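Local structure of ochratoxinase (Aspergillus niger, 4C65) at the interface of chains A and B. The protein hydrolyses ochratoxin A to ochratoxin alpha and L-phenylalanine, acting as a zinc-dependent carboxypeptidase that releases C-terminal aromatic residues. Residues are numbered along the deposited sequence; one frame, centred on the assembly and turned at random. Chains: chain A/B, Ochratoxinase.

The interface of chains A and B. Residues chain A 78; chain B 81, 154, 214.
A:Tyr78 reaches across to B:Asp81, B:Ala154 and B:Arg214, a loop-to-loop contact between two subunits of a homooctameric amidohydrolase. Each subunit has a twisted TIM barrel. The phenol leads with its hydroxyl, A:Tyr78 OH, towards the carboxylate oxygen B:Asp81 OD2. Their modelled separation is too short for a normal hydrogen bond, so the bond length is doubtful. OD2 lies in the plane of the ring, on the CE2 side of the hydroxyl. The carboxylate is turned 39° from the ring, and its OD1 points away.

B:Ala154 comes obliquely from one side of the ring, past the CD2-CE2 edge. Its methyl CB packs on that border, 3.6 Å from A:Tyr78 CD2. B:Arg214 meets the opposite long edge. Its terminal NH1 is 3.2 Å from A:Tyr78 CE1 and 3.8 Å from CD1. The guanidinium is tilted 40° to the ring and does not stack on it.

The A:Tyr78 ring extends from its own loop with CG anti to the backbone N (chi1 -172°). The B:Arg214 chain bends at its third torsion, which turns its head group to the ring edge. All four residues lie in loops. A:Tyr78 and B:Asp81 occupy the same loop of their respective chains, between strand 69-70 and helix 83-87. In chain B that strand carries the zinc ligand B:His69, and chain A has its counterpart. The loop of B:Arg214 follows strand 203-206, which holds the catalytic, zinc-binding B:Lys204. The patch centre is about 17 Å from B:Asp336, an active-site residue. By two-fold symmetry, B:Tyr78 makes the same approach to chain A.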
ATOM      1  N   TYR A  78      -2.153   3.405  30.785  1.00 37.00           N
ATOM      2  CA  TYR A  78      -3.354   2.655  30.419  1.00 36.95           C
ATOM      3  C   TYR A  78      -3.107   1.159  30.192  1.00 36.82           C
ATOM      4  O   TYR A  78      -3.707   0.319  30.859  1.00 37.59           O
ATOM      5  CB  TYR A  78      -4.007   3.276  29.190  1.00 36.26           C
ATOM      6  CG  TYR A  78      -5.353   2.685  28.865  1.00 37.43           C
ATOM      7  CD1 TYR A  78      -6.498   3.068  29.559  1.00 39.02           C
ATOM      8  CD2 TYR A  78      -5.484   1.731  27.865  1.00 37.12           C
ATOM      9  CE1 TYR A  78      -7.740   2.517  29.256  1.00 40.26           C
ATOM     10  CE2 TYR A  78      -6.710   1.172  27.562  1.00 38.68           C
ATOM     11  CZ  TYR A  78      -7.835   1.568  28.249  1.00 40.19           C
ATOM     12  OH  TYR A  78      -9.042   1.006  27.929  1.00 41.36           O
TER
ATOM     13  N   ASP B  81     -10.345  -3.875  27.770  1.00 36.36           N
ATOM     14  CA  ASP B  81     -11.270  -3.098  26.931  1.00 36.16           C
ATOM     15  C   ASP B  81     -11.442  -3.745  25.528  1.00 35.29           C
ATOM     16  O   ASP B  81     -11.144  -4.928  25.347  1.00 34.14           O
ATOM     17  CB  ASP B  81     -10.801  -1.645  26.823  1.00 37.25           C
ATOM     18  CG  ASP B  81      -9.510  -1.502  26.046  1.00 37.60           C
ATOM     19  OD1 ASP B  81      -8.994  -2.495  25.494  1.00 36.39           O
ATOM     20  OD2 ASP B  81      -9.011  -0.373  25.974  1.00 39.27           O
ATOM     21  N   ALA B 154      -8.219   3.587  22.997  1.00 18.96           N
ATOM     22  CA  ALA B 154      -6.866   3.420  23.514  1.00 19.25           C
ATOM     23  C   ALA B 154      -5.828   3.093  22.448  1.00 18.76           C
ATOM     24  O   ALA B 154      -4.627   3.231  22.710  1.00 19.58           O
ATOM     25  CB  ALA B 154      -6.848   2.342  24.585  1.00 19.83           C
ATOM     26  N   ARG B 214     -16.425   7.717  29.667  1.00 57.65           N
ATOM     27  CA  ARG B 214     -15.024   8.160  29.685  1.00 58.51           C
ATOM     28  C   ARG B 214     -14.561   8.727  28.326  1.00 55.12           C
ATOM     29  O   ARG B 214     -13.932   9.771  28.306  1.00 56.52           O
ATOM     30  CB  ARG B 214     -14.043   7.115  30.252  1.00 61.71           C
ATOM     31  CG  ARG B 214     -13.966   5.781  29.508  1.00 60.65           C
ATOM     32  CD  ARG B 214     -12.569   5.097  29.696  1.00 63.10           C
ATOM     33  NE  ARG B 214     -12.042   5.209  31.083  1.00 66.20           N
ATOM     34  CZ  ARG B 214     -10.790   4.949  31.491  1.00 69.53           C
ATOM     35  NH1 ARG B 214      -9.835   4.552  30.658  1.00 70.80           N
ATOM     36  NH2 ARG B 214     -10.469   5.108  32.776  1.00 72.23           N
TER